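Local coordinates for protein L-glyceraldehyde 3-phosphate reductase (Clostridium beijerinckii, PDB 6HG6) that binds NADPH in a TIM barrel and acts as a furfural-detoxifying aldehyde reductase of the aldo-keto reductase family, at residues Phe53-Thr58 with Gln304-Val309; Leu93-Ala98 with Ile134-Arg139; Leu163-Ser168 with Leu185-Val190. All coordinates share one frame; numbering follows the deposited sequence.

Interaction 1: Phe53-Thr58 with Gln304-Val309; sequences FDNGIT and QIIENV. With NDP (NADPH dihydro-nicotinamide-adenine-dinucleotide phosphate), chain B.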
loop_
_atom_site.group_PDB
_atom_site.type_symbol
_atom_site.label_atom_id
_atom_site.label_comp_id
_atom_site.label_asym_id
_atom_site.label_seq_id
_atom_site.Cartn_x
_atom_site.Cartn_y
_atom_site.Cartn_z
ATOM N N PHE A 53 7.101 -4.756 -12.213
ATOM C CA PHE A 53 7.766 -6.058 -11.969
ATOM C C PHE A 53 9.181 -6.035 -12.537
ATOM O O PHE A 53 10.089 -6.584 -11.895
ATOM C CB PHE A 53 6.920 -7.203 -12.523
ATOM C CG PHE A 53 7.397 -8.582 -12.136
ATOM C CD1 PHE A 53 7.542 -8.907 -10.805
ATOM C CD2 PHE A 53 7.623 -9.552 -13.094
ATOM C CE1 PHE A 53 8.019 -10.166 -10.420
ATOM C CE2 PHE A 53 8.081 -10.810 -12.729
ATOM C CZ PHE A 53 8.271 -11.114 -11.391
ATOM N N ASP A 54 9.398 -5.435 -13.710
ATOM C CA ASP A 54 10.737 -5.401 -14.334
ATOM C C ASP A 54 11.724 -4.649 -13.439
ATOM O O ASP A 54 12.914 -4.844 -13.636
ATOM C CB ASP A 54 10.700 -4.767 -15.722
ATOM C CG ASP A 54 10.191 -5.680 -16.821
ATOM O OD1 ASP A 54 9.959 -6.853 -16.559
ATOM O OD2 ASP A 54 10.142 -5.191 -17.977
ATOM N N ASN A 55 11.225 -3.755 -12.570
ATOM C CA ASN A 55 12.042 -2.910 -11.652
ATOM C C ASN A 55 12.035 -3.487 -10.235
ATOM O O ASN A 55 12.460 -2.786 -9.298
ATOM C CB ASN A 55 11.543 -1.470 -11.700
ATOM C CG ASN A 55 11.977 -0.839 -12.998
ATOM O OD1 ASN A 55 11.214 -0.796 -13.968
ATOM N ND2 ASN A 55 13.234 -0.495 -13.088
ATOM N N GLY A 56 11.568 -4.727 -10.081
ATOM C CA GLY A 56 11.634 -5.470 -8.807
ATOM C C GLY A 56 10.487 -5.228 -7.886
ATOM O O GLY A 56 10.521 -5.774 -6.779
ATOM N N ILE A 57 9.440 -4.522 -8.323
ATOM C CA ILE A 57 8.218 -4.360 -7.510
ATOM C C ILE A 57 7.440 -5.675 -7.603
ATOM O O ILE A 57 6.870 -5.987 -8.660
ATOM C CB ILE A 57 7.386 -3.146 -7.905
ATOM C CG1 ILE A 57 8.258 -1.901 -7.767
ATOM C CG2 ILE A 57 6.193 -3.094 -7.008
ATOM C CD1 ILE A 57 7.634 -0.655 -8.381
ATOM N N THR A 58 7.421 -6.426 -6.502
ATOM C CA THR A 58 6.813 -7.766 -6.475
ATOM C C THR A 58 5.443 -7.719 -5.822
ATOM O O THR A 58 4.808 -8.809 -5.704
ATOM C CB THR A 58 7.733 -8.721 -5.718
ATOM O OG1 THR A 58 7.990 -8.190 -4.412
ATOM C CG2 THR A 58 9.017 -8.923 -6.462
ATOM N N GLN A 304 6.799 7.246 -14.260
ATOM C CA GLN A 304 6.651 7.558 -12.819
ATOM C C GLN A 304 7.200 6.411 -11.987
ATOM O O GLN A 304 7.825 6.682 -10.963
ATOM C CB GLN A 304 5.218 7.878 -12.435
ATOM C CG GLN A 304 4.768 9.174 -13.093
ATOM C CD GLN A 304 3.280 9.369 -12.992
ATOM O OE1 GLN A 304 2.535 8.407 -12.832
ATOM N NE2 GLN A 304 2.850 10.612 -13.169
ATOM N N ILE A 305 6.985 5.168 -12.412
ATOM C CA ILE A 305 7.558 4.013 -11.688
ATOM C C ILE A 305 9.090 4.127 -11.745
ATOM O O ILE A 305 9.744 4.001 -10.712
ATOM C CB ILE A 305 7.023 2.715 -12.302
ATOM C CG1 ILE A 305 5.502 2.675 -12.142
ATOM C CG2 ILE A 305 7.684 1.506 -11.656
ATOM C CD1 ILE A 305 4.827 1.459 -12.724
ATOM N N ILE A 306 9.623 4.279 -12.936
ATOM C CA ILE A 306 11.088 4.301 -13.176
ATOM C C ILE A 306 11.730 5.424 -12.342
ATOM O O ILE A 306 12.744 5.158 -11.709
ATOM C CB ILE A 306 11.330 4.391 -14.692
ATOM C CG1 ILE A 306 10.867 3.088 -15.347
ATOM C CG2 ILE A 306 12.786 4.686 -14.993
ATOM C CD1 ILE A 306 10.709 3.133 -16.845
ATOM N N GLU A 307 11.154 6.626 -12.280
ATOM C CA GLU A 307 11.708 7.709 -11.411
ATOM C C GLU A 307 11.612 7.277 -9.938
ATOM O O GLU A 307 12.517 7.530 -9.156
ATOM C CB GLU A 307 10.933 9.020 -11.595
ATOM C CG GLU A 307 11.187 10.049 -10.484
ATOM C CD GLU A 307 10.723 11.486 -10.740
ATOM O OE1 GLU A 307 11.152 12.090 -11.792
ATOM O OE2 GLU A 307 9.923 12.012 -9.874
ATOM N N ASN A 308 10.516 6.698 -9.534
ATOM C CA ASN A 308 10.269 6.495 -8.091
ATOM C C ASN A 308 11.153 5.386 -7.526
ATOM O O ASN A 308 11.423 5.460 -6.338
ATOM C CB ASN A 308 8.814 6.150 -7.793
ATOM C CG ASN A 308 7.852 7.296 -7.990
ATOM O OD1 ASN A 308 8.272 8.438 -8.242
ATOM N ND2 ASN A 308 6.560 6.964 -7.902
ATOM N N VAL A 309 11.591 4.408 -8.323
ATOM C CA VAL A 309 12.286 3.224 -7.726
ATOM C C VAL A 309 13.710 3.605 -7.296
ATOM O O VAL A 309 14.256 2.857 -6.494
ATOM C CB VAL A 309 12.246 1.952 -8.590
ATOM C CG1 VAL A 309 10.831 1.372 -8.609
ATOM C CG2 VAL A 309 12.822 2.125 -9.982
HETATM P PA NDP B . 0.757 8.299 -4.249
HETATM O O1A NDP B . 0.613 9.211 -3.077
HETATM O O2A NDP B . 2.021 7.589 -4.614
HETATM O O5B NDP B . 0.156 9.009 -5.562
HETATM C C5B NDP B . 0.206 8.311 -6.835
HETATM C C4B NDP B . -0.028 9.292 -7.952
HETATM O O4B NDP B . 0.957 10.352 -7.835
HETATM C C3B NDP B . 0.124 8.761 -9.385
HETATM O O3B NDP B . -1.077 8.209 -9.917
HETATM C C2B NDP B . 0.533 10.027 -10.126
HETATM O O2B NDP B . -0.652 10.789 -10.339
HETATM C C1B NDP B . 1.428 10.723 -9.108
HETATM N N9A NDP B . 2.841 10.367 -9.159
HETATM C C8A NDP B . 3.409 9.151 -8.867
HETATM N N7A NDP B . 4.716 9.152 -8.947
HETATM C C5A NDP B . 5.035 10.452 -9.313
HETATM C C6A NDP B . 6.266 11.093 -9.557
HETATM N N6A NDP B . 7.445 10.484 -9.463
HETATM N N1A NDP B . 6.233 12.408 -9.896
HETATM C C2A NDP B . 5.041 13.015 -9.986
HETATM N N3A NDP B . 3.825 12.515 -9.772
HETATM C C4A NDP B . 3.889 11.214 -9.434
HETATM O O3 NDP B . -0.280 7.077 -4.034
HETATM P PN NDP B . -1.871 6.907 -4.095
HETATM O O1N NDP B . -2.235 6.688 -5.525
HETATM O O2N NDP B . -2.566 7.966 -3.302
HETATM O O5D NDP B . -2.028 5.514 -3.298
HETATM C C5D NDP B . -1.123 4.434 -3.644
HETATM C C4D NDP B . -1.773 3.114 -3.301
HETATM O O4D NDP B . -2.035 3.069 -1.886
HETATM C C3D NDP B . -3.145 2.847 -3.914
HETATM O O3D NDP B . -3.018 2.450 -5.272
HETATM C C2D NDP B . -3.644 1.741 -2.977
HETATM O O2D NDP B . -3.071 0.509 -3.330
HETATM C C1D NDP B . -3.131 2.208 -1.618
HETATM N N1N NDP B . -4.159 2.953 -0.850
HETATM C C2N NDP B . -4.710 2.390 0.275
HETATM C C3N NDP B . -5.839 2.884 0.869
HETATM C C7N NDP B . -6.381 2.201 2.096
HETATM O O7N NDP B . -5.884 1.134 2.504
HETATM N N7N NDP B . -7.424 2.777 2.694
HETATM C C4N NDP B . -6.471 4.101 0.247
HETATM C C5N NDP B . -5.684 4.739 -0.829
HETATM C C6N NDP B . -4.563 4.208 -1.266
HETATM P P2B NDP B . -0.711 11.707 -11.668
HETATM O O1X NDP B . 0.137 11.169 -12.803
HETATM O O2X NDP B . -2.188 11.734 -12.030
HETATM O O3X NDP B . -0.208 13.047 -11.150
#

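Interaction 2: Leu93-Ala98 with Ile134-Arg139; sequences LISTKA and IFYHHR. With NDP (NADPH dihydro-nicotinamide-adenine-dinucleotide phosphate), chain B.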
loop_
_atom_site.group_PDB
_atom_site.type_symbol
_atom_site.label_atom_id
_atom_site.label_comp_id
_atom_site.label_asym_id
_atom_site.label_seq_id
_atom_site.Cartn_x
_atom_site.Cartn_y
_atom_site.Cartn_z
ATOM N N LEU A 93 3.357 -10.826 -4.638
ATOM C CA LEU A 93 2.453 -10.733 -3.485
ATOM C C LEU A 93 1.269 -9.900 -3.939
ATOM O O LEU A 93 1.441 -8.721 -4.383
ATOM C CB LEU A 93 3.047 -10.059 -2.256
ATOM C CG LEU A 93 4.211 -10.744 -1.612
ATOM C CD1 LEU A 93 4.621 -9.953 -0.370
ATOM C CD2 LEU A 93 3.912 -12.198 -1.317
ATOM N N ILE A 94 0.105 -10.514 -3.901
ATOM C CA ILE A 94 -1.146 -9.865 -4.299
ATOM C C ILE A 94 -2.012 -9.724 -3.064
ATOM O O ILE A 94 -2.215 -10.704 -2.328
ATOM C CB ILE A 94 -1.827 -10.681 -5.397
ATOM C CG1 ILE A 94 -0.894 -10.881 -6.594
ATOM C CG2 ILE A 94 -3.137 -10.001 -5.755
ATOM C CD1 ILE A 94 -1.348 -11.962 -7.548
ATOM N N SER A 95 -2.502 -8.532 -2.822
ATOM C CA SER A 95 -3.412 -8.310 -1.687
ATOM C C SER A 95 -4.813 -7.967 -2.202
ATOM O O SER A 95 -4.978 -7.448 -3.326
ATOM C CB SER A 95 -2.933 -7.206 -0.809
ATOM O OG SER A 95 -2.902 -5.992 -1.573
ATOM N N THR A 96 -5.791 -8.166 -1.340
ATOM C CA THR A 96 -7.083 -7.475 -1.513
ATOM C C THR A 96 -7.630 -7.193 -0.107
ATOM O O THR A 96 -6.962 -7.529 0.901
ATOM C CB THR A 96 -8.056 -8.212 -2.434
ATOM O OG1 THR A 96 -9.050 -7.222 -2.744
ATOM C CG2 THR A 96 -8.642 -9.446 -1.787
ATOM N N LYS A 97 -8.770 -6.539 -0.050
ATOM C CA LYS A 97 -9.335 -6.015 1.194
ATOM C C LYS A 97 -10.853 -5.992 1.076
ATOM O O LYS A 97 -11.382 -5.956 -0.034
ATOM C CB LYS A 97 -8.847 -4.577 1.456
ATOM C CG LYS A 97 -7.412 -4.288 1.044
ATOM C CD LYS A 97 -6.940 -2.916 1.544
ATOM C CE LYS A 97 -5.537 -2.558 1.126
ATOM N NZ LYS A 97 -5.521 -2.190 -0.308
ATOM N N ALA A 98 -11.479 -5.976 2.237
ATOM C CA ALA A 98 -12.920 -5.750 2.410
ATOM C C ALA A 98 -13.090 -4.916 3.677
ATOM O O ALA A 98 -12.368 -5.165 4.698
ATOM C CB ALA A 98 -13.626 -7.078 2.517
ATOM N N ILE A 134 -2.080 -11.545 0.888
ATOM C CA ILE A 134 -2.490 -10.758 2.068
ATOM C C ILE A 134 -3.946 -10.415 1.886
ATOM O O ILE A 134 -4.309 -9.794 0.874
ATOM C CB ILE A 134 -1.612 -9.507 2.291
ATOM C CG1 ILE A 134 -0.119 -9.853 2.296
ATOM C CG2 ILE A 134 -2.068 -8.851 3.581
ATOM C CD1 ILE A 134 0.782 -8.619 2.159
ATOM N N PHE A 135 -4.721 -10.683 2.908
ATOM C CA PHE A 135 -6.135 -10.254 2.921
ATOM C C PHE A 135 -6.335 -9.315 4.102
ATOM O O PHE A 135 -6.086 -9.686 5.233
ATOM C CB PHE A 135 -7.059 -11.460 2.972
ATOM C CG PHE A 135 -8.520 -11.095 2.960
ATOM C CD1 PHE A 135 -9.032 -10.248 2.009
ATOM C CD2 PHE A 135 -9.390 -11.658 3.868
ATOM C CE1 PHE A 135 -10.386 -9.948 1.972
ATOM C CE2 PHE A 135 -10.751 -11.400 3.804
ATOM C CZ PHE A 135 -11.243 -10.526 2.876
ATOM N N TYR A 136 -6.832 -8.119 3.814
ATOM C CA TYR A 136 -6.965 -7.067 4.831
ATOM C C TYR A 136 -8.403 -6.767 5.219
ATOM O O TYR A 136 -9.265 -6.746 4.336
ATOM C CB TYR A 136 -6.522 -5.735 4.252
ATOM C CG TYR A 136 -5.047 -5.539 4.042
ATOM C CD1 TYR A 136 -4.448 -5.825 2.826
ATOM C CD2 TYR A 136 -4.295 -4.922 5.016
ATOM C CE1 TYR A 136 -3.124 -5.514 2.584
ATOM C CE2 TYR A 136 -2.961 -4.639 4.813
ATOM C CZ TYR A 136 -2.381 -4.917 3.586
ATOM O OH TYR A 136 -1.067 -4.623 3.382
ATOM N N HIS A 137 -8.603 -6.499 6.503
ATOM C CA HIS A 137 -9.770 -5.729 6.967
ATOM C C HIS A 137 -9.405 -4.269 6.614
ATOM O O HIS A 137 -8.381 -3.765 7.063
ATOM C CB HIS A 137 -10.109 -5.967 8.425
ATOM C CG HIS A 137 -11.410 -5.331 8.805
ATOM N ND1 HIS A 137 -11.666 -4.841 10.068
ATOM C CD2 HIS A 137 -12.521 -5.097 8.064
ATOM C CE1 HIS A 137 -12.888 -4.355 10.136
ATOM N NE2 HIS A 137 -13.455 -4.488 8.898
ATOM N N HIS A 138 -10.194 -3.653 5.743
ATOM C CA HIS A 138 -9.842 -2.384 5.071
ATOM C C HIS A 138 -9.893 -1.168 6.005
ATOM O O HIS A 138 -9.228 -0.172 5.719
ATOM C CB HIS A 138 -10.742 -2.232 3.848
ATOM C CG HIS A 138 -10.203 -1.350 2.776
ATOM N ND1 HIS A 138 -10.787 -1.313 1.532
ATOM C CD2 HIS A 138 -9.171 -0.475 2.752
ATOM C CE1 HIS A 138 -10.143 -0.448 0.783
ATOM N NE2 HIS A 138 -9.164 0.098 1.509
ATOM N N ARG A 139 -10.720 -1.199 7.045
ATOM C CA ARG A 139 -10.817 -0.093 8.015
ATOM C C ARG A 139 -11.461 -0.631 9.291
ATOM O O ARG A 139 -12.113 -1.701 9.257
ATOM C CB ARG A 139 -11.659 1.068 7.478
ATOM C CG ARG A 139 -13.061 0.655 7.020
ATOM C CD ARG A 139 -14.101 1.716 7.218
ATOM N NE ARG A 139 -15.344 1.485 6.467
ATOM C CZ ARG A 139 -16.250 2.411 6.239
ATOM N NH1 ARG A 139 -16.115 3.631 6.735
ATOM N NH2 ARG A 139 -17.332 2.132 5.534
HETATM P PA NDP B . 0.757 8.299 -4.249
HETATM O O1A NDP B . 0.613 9.211 -3.077
HETATM O O2A NDP B . 2.021 7.589 -4.614
HETATM O O5B NDP B . 0.156 9.009 -5.562
HETATM C C5B NDP B . 0.206 8.311 -6.835
HETATM C C4B NDP B . -0.028 9.292 -7.952
HETATM O O4B NDP B . 0.957 10.352 -7.835
HETATM C C3B NDP B . 0.124 8.761 -9.385
HETATM O O3B NDP B . -1.077 8.209 -9.917
HETATM C C2B NDP B . 0.533 10.027 -10.126
HETATM O O2B NDP B . -0.652 10.789 -10.339
HETATM C C1B NDP B . 1.428 10.723 -9.108
HETATM N N9A NDP B . 2.841 10.367 -9.159
HETATM C C8A NDP B . 3.409 9.151 -8.867
HETATM N N7A NDP B . 4.716 9.152 -8.947
HETATM C C5A NDP B . 5.035 10.452 -9.313
HETATM C C6A NDP B . 6.266 11.093 -9.557
HETATM N N6A NDP B . 7.445 10.484 -9.463
HETATM N N1A NDP B . 6.233 12.408 -9.896
HETATM C C2A NDP B . 5.041 13.015 -9.986
HETATM N N3A NDP B . 3.825 12.515 -9.772
HETATM C C4A NDP B . 3.889 11.214 -9.434
HETATM O O3 NDP B . -0.280 7.077 -4.034
HETATM P PN NDP B . -1.871 6.907 -4.095
HETATM O O1N NDP B . -2.235 6.688 -5.525
HETATM O O2N NDP B . -2.566 7.966 -3.302
HETATM O O5D NDP B . -2.028 5.514 -3.298
HETATM C C5D NDP B . -1.123 4.434 -3.644
HETATM C C4D NDP B . -1.773 3.114 -3.301
HETATM O O4D NDP B . -2.035 3.069 -1.886
HETATM C C3D NDP B . -3.145 2.847 -3.914
HETATM O O3D NDP B . -3.018 2.450 -5.272
HETATM C C2D NDP B . -3.644 1.741 -2.977
HETATM O O2D NDP B . -3.071 0.509 -3.330
HETATM C C1D NDP B . -3.131 2.208 -1.618
HETATM N N1N NDP B . -4.159 2.953 -0.850
HETATM C C2N NDP B . -4.710 2.390 0.275
HETATM C C3N NDP B . -5.839 2.884 0.869
HETATM C C7N NDP B . -6.381 2.201 2.096
HETATM O O7N NDP B . -5.884 1.134 2.504
HETATM N N7N NDP B . -7.424 2.777 2.694
HETATM C C4N NDP B . -6.471 4.101 0.247
HETATM C C5N NDP B . -5.684 4.739 -0.829
HETATM C C6N NDP B . -4.563 4.208 -1.266
HETATM P P2B NDP B . -0.711 11.707 -11.668
HETATM O O1X NDP B . 0.137 11.169 -12.803
HETATM O O2X NDP B . -2.188 11.734 -12.030
HETATM O O3X NDP B . -0.208 13.047 -11.150
#

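Interaction 3: Leu163-Ser168 with Leu185-Val190; sequences LYAGIS and LKCPFV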
loop_
_atom_site.group_PDB
_atom_site.type_symbol
_atom_site.label_atom_id
_atom_site.label_comp_id
_atom_site.label_asym_id
_atom_site.label_seq_id
_atom_site.Cartn_x
_atom_site.Cartn_y
_atom_site.Cartn_z
ATOM N N LEU A 163 -2.851 -16.197 2.400
ATOM C CA LEU A 163 -1.667 -16.731 3.125
ATOM C C LEU A 163 -1.510 -16.013 4.459
ATOM O O LEU A 163 -1.164 -16.661 5.434
ATOM C CB LEU A 163 -0.416 -16.568 2.279
ATOM C CG LEU A 163 -0.424 -17.393 1.006
ATOM C CD1 LEU A 163 0.894 -17.296 0.255
ATOM C CD2 LEU A 163 -0.702 -18.841 1.327
ATOM N N TYR A 164 -1.715 -14.706 4.455
ATOM C CA TYR A 164 -1.521 -13.851 5.634
ATOM C C TYR A 164 -2.670 -12.876 5.786
ATOM O O TYR A 164 -3.269 -12.487 4.770
ATOM C CB TYR A 164 -0.259 -13.022 5.462
ATOM C CG TYR A 164 1.049 -13.779 5.350
ATOM C CD1 TYR A 164 1.541 -14.095 4.103
ATOM C CD2 TYR A 164 1.888 -14.003 6.432
ATOM C CE1 TYR A 164 2.771 -14.707 3.932
ATOM C CE2 TYR A 164 3.143 -14.605 6.282
ATOM C CZ TYR A 164 3.604 -14.909 5.007
ATOM O OH TYR A 164 4.832 -15.461 4.812
ATOM N N ALA A 165 -2.969 -12.506 7.033
ATOM C CA ALA A 165 -3.926 -11.421 7.339
ATOM C C ALA A 165 -3.174 -10.094 7.479
ATOM O O ALA A 165 -2.002 -10.039 7.907
ATOM C CB ALA A 165 -4.683 -11.723 8.614
ATOM N N GLY A 166 -3.859 -9.034 7.113
ATOM C CA GLY A 166 -3.418 -7.659 7.353
ATOM C C GLY A 166 -4.595 -6.843 7.842
ATOM O O GLY A 166 -5.768 -7.283 7.660
ATOM N N ILE A 167 -4.325 -5.651 8.378
ATOM C CA ILE A 167 -5.390 -4.685 8.730
ATOM C C ILE A 167 -4.965 -3.331 8.185
ATOM O O ILE A 167 -3.747 -3.111 7.959
ATOM C CB ILE A 167 -5.737 -4.662 10.227
ATOM C CG1 ILE A 167 -4.582 -4.137 11.078
ATOM C CG2 ILE A 167 -6.239 -6.040 10.676
ATOM C CD1 ILE A 167 -4.858 -4.156 12.554
ATOM N N SER A 168 -5.946 -2.487 7.904
ATOM C CA SER A 168 -5.679 -1.176 7.281
ATOM C C SER A 168 -6.428 -0.085 8.014
ATOM O O SER A 168 -7.566 -0.294 8.430
ATOM C CB SER A 168 -6.001 -1.221 5.794
ATOM O OG SER A 168 -5.663 -0.011 5.164
ATOM N N LEU A 185 -6.062 -16.900 17.787
ATOM C CA LEU A 185 -6.584 -17.736 16.692
ATOM C C LEU A 185 -5.439 -18.412 15.934
ATOM O O LEU A 185 -5.756 -19.205 15.062
ATOM C CB LEU A 185 -7.395 -16.847 15.753
ATOM C CG LEU A 185 -8.647 -16.261 16.375
ATOM C CD1 LEU A 185 -9.224 -15.194 15.453
ATOM C CD2 LEU A 185 -9.664 -17.343 16.671
ATOM N N LYS A 186 -4.177 -18.075 16.238
ATOM C CA LYS A 186 -2.980 -18.624 15.549
ATOM C C LYS A 186 -3.104 -18.358 14.060
ATOM O O LYS A 186 -3.008 -19.283 13.241
ATOM C CB LYS A 186 -2.818 -20.117 15.851
ATOM C CG LYS A 186 -2.511 -20.411 17.297
ATOM C CD LYS A 186 -2.017 -21.816 17.461
ATOM C CE LYS A 186 -1.181 -21.981 18.699
ATOM N NZ LYS A 186 -1.985 -21.712 19.905
ATOM N N CYS A 187 -3.399 -17.108 13.735
ATOM C CA CYS A 187 -3.552 -16.618 12.368
ATOM C C CYS A 187 -2.400 -15.698 12.040
ATOM O O CYS A 187 -2.228 -14.675 12.716
ATOM C CB CYS A 187 -4.847 -15.849 12.218
ATOM S SG CYS A 187 -5.130 -15.307 10.520
ATOM N N PRO A 188 -1.590 -16.028 11.011
ATOM C CA PRO A 188 -0.521 -15.127 10.571
ATOM C C PRO A 188 -1.072 -13.728 10.300
ATOM O O PRO A 188 -1.963 -13.564 9.507
ATOM C CB PRO A 188 0.004 -15.751 9.274
ATOM C CG PRO A 188 -0.366 -17.242 9.403
ATOM C CD PRO A 188 -1.638 -17.274 10.225
ATOM N N PHE A 189 -0.488 -12.739 10.943
ATOM C CA PHE A 189 -0.911 -11.331 10.859
ATOM C C PHE A 189 0.400 -10.546 10.801
ATOM O O PHE A 189 1.128 -10.583 11.782
ATOM C CB PHE A 189 -1.785 -10.962 12.061
ATOM C CG PHE A 189 -1.957 -9.472 12.208
ATOM C CD1 PHE A 189 -2.130 -8.669 11.099
ATOM C CD2 PHE A 189 -1.926 -8.860 13.443
ATOM C CE1 PHE A 189 -2.201 -7.280 11.219
ATOM C CE2 PHE A 189 -2.054 -7.481 13.579
ATOM C CZ PHE A 189 -2.168 -6.688 12.463
ATOM N N VAL A 190 0.706 -9.931 9.682
ATOM C CA VAL A 190 2.080 -9.400 9.553
ATOM C C VAL A 190 2.110 -7.949 9.112
ATOM O O VAL A 190 3.257 -7.406 9.061
ATOM C CB VAL A 190 2.893 -10.277 8.575
ATOM C CG1 VAL A 190 3.009 -11.719 9.064
ATOM C CG2 VAL A 190 2.322 -10.180 7.175
#

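Interaction 1: Phe53-Thr58 with Gln304-Val309
Helix 302-308, which grips the adenine end of NADPH, rests its reverse side on the turn that ends helix 42-54, where Ile57 meets Ile305 and Val309. The join is apolar. The long branch of Ile57 is extended beyond CG1, which lies anti to the carbonyl carbon (chi1 -58°), and its tip CD1 lies against both Ile305 CG2 (3.9 Å) and Val309 CG1 (3.8 Å), which approach it from the same side. Beta-branched residues suit the place because they set a methyl on CB, close to the helix backbone, where Ile57 CD1 reaches it obliquely. Asn55 flanks the join more loosely: its side chain crosses that of Val309 at about a right angle and lies near Ile306. The turn is a Schellman motif, with Gly56 N hydrogen-bonded to Phe53 O at 3.0 Å and Ile57 N to Ala52 O; Gly56 takes the positive phi (87°) that glycine adopts without strain. Across the helix, Gln304 runs its aliphatic part beside the adenine and gives NE2 to NADPH O1X of the 2'-phosphate at 2.8 Å. Asn308 ND2 reaches N7A at 3.0 Å, while N6A bonds almost straight to Glu307 OE2 at 2.9 Å. Around the contact, Ile57 also lies on Ile28 and Phe30 of strand 28-31, and Ile305 packs on Phe30 and on Leu48 and Thr51 of helix 42-54.

Interaction 2: Leu93-Ala98 with Ile134-Arg139
Lys97 threads its methylene chain past two aromatic rings, Tyr136 and His138, meeting each over a face. Its CD sits 3.7 Å from the centroid of the His138 imidazole, and its CE 4.2 Å from that of the Tyr136 phenol, both CH-pi contacts. A long lysine suits this place: its CH2 groups serve both rings, while the chain, extended as far as CE, then bends (chi4 75°) to bring NZ to Asp61 in a salt bridge and to Tyr66 OH in a hydrogen bond. The grouping is consistent with the Asp-Tyr-Lys-His tetrad of aldo-keto reductases, and the carboxamide of NADPH lies at the edge of the His138 ring. Ile134 CG2 lies over the opposite face of the Tyr136 ring, offset toward the rim like Lys97 CE, so the ring has a neighbour on each face; Ser95 CB touches its edge.

The two segments belong to a beta-alpha-beta crossover of the TIM barrel, joined by helix 113-127 and paired in parallel. Thr96 sits in the middle of the ladder: its N donates to Ile134 O at 3.1 Å and its O accepts from Tyr136 N at 3.0 Å. Further on, Ala98 N reaches Tyr136 O, and Ala98 O takes His138 N at 2.8 Å, with the donor 48° above the carbonyl plane. Ser95, Lys97, Ile134 and Tyr136 face the barrel interior. On the other face, Thr96 CG2 lies 3.9 Å from Phe135 CD1, and the small Ala98 lets Phe135 CZ come close. Leu120 of helix 113-127 and Leu153 of helix 146-158 cover that ring.

Interaction 3: Leu163-Ser168 with Leu185-Val190
Ala165 and Phe189 form a single parallel beta bridge, held by two backbone hydrogen bonds that both end on Ala165. Its N donates to Pro188 O at 2.9 Å with an N-H...O angle of 165°, and its O accepts from Val190 N at 3.2 Å. The same carbonyl oxygen also lies 3.4 Å from Phe189 CA in a CA-H...O contact. Proline can take part here because it is the acceptor: it has no N-H to offer, but its carbonyl is available to the bridge.

These backbone bonds begin the pairing of strand 162-168 with strand 189-195, consecutive strands of the TIM barrel whose crossover runs through helix 172-184. The helix is left through Lys186, whose positive phi (56°) ends it in a Schellman motif, and Cys187 and Pro188 then lead the chain into the sheet.

Apolar contacts lie in two groups. On the outward face, the Phe189 ring extends along strand 162-168, with CG anti to the backbone N (chi1 166°): its edge passes Ala165 O, and CZ touches Ile167 CD1 at 3.7 Å. Cys187 SG rests on the methyl of Ala165 at 4.1 Å, a place where a small side chain permits close approach. Leu182 of helix 172-184 covers both Cys187 and Phe189, and Ile167 meets Met175 and Ala178 of that helix. In the second group, Tyr164 presents CD2 to Val190 CG1 at 3.7 Å and to Pro188 CB at 3.8 Å, both approaching its ring obliquely. The flat ring thus offers one atom to both residues at once, the side chain of Pro188 crossing that of Tyr164 at about a right angle. Loop residues continue the packing, Leu23 against Tyr164 and Cys18 and Ser21 against Val190.

Overall arrangement
Interactions 2 and 3 are buried joints of two beta-alpha-beta units of the barrel, whose strands 132-137 and 162-168 are neighbours; Phe135 N lies 3.0 Å from Tyr164 O. Both rest on parallel backbone hydrogen bonds, but interaction 2 has a longer ladder and points polar and aromatic side chains at the nicotinamide end, whereas interaction 3 is mostly apolar and lies farther from the chain's centre, with Ser168 reaching the cofactor. Interaction 1, partly buried on the opposite side of the centre, joins two helix ends through side chains alone and serves the adenine end. A probable hydrogen bond from Leu93 N to Thr58 O (2.7 Å) joins the flanks of interactions 1 and 2.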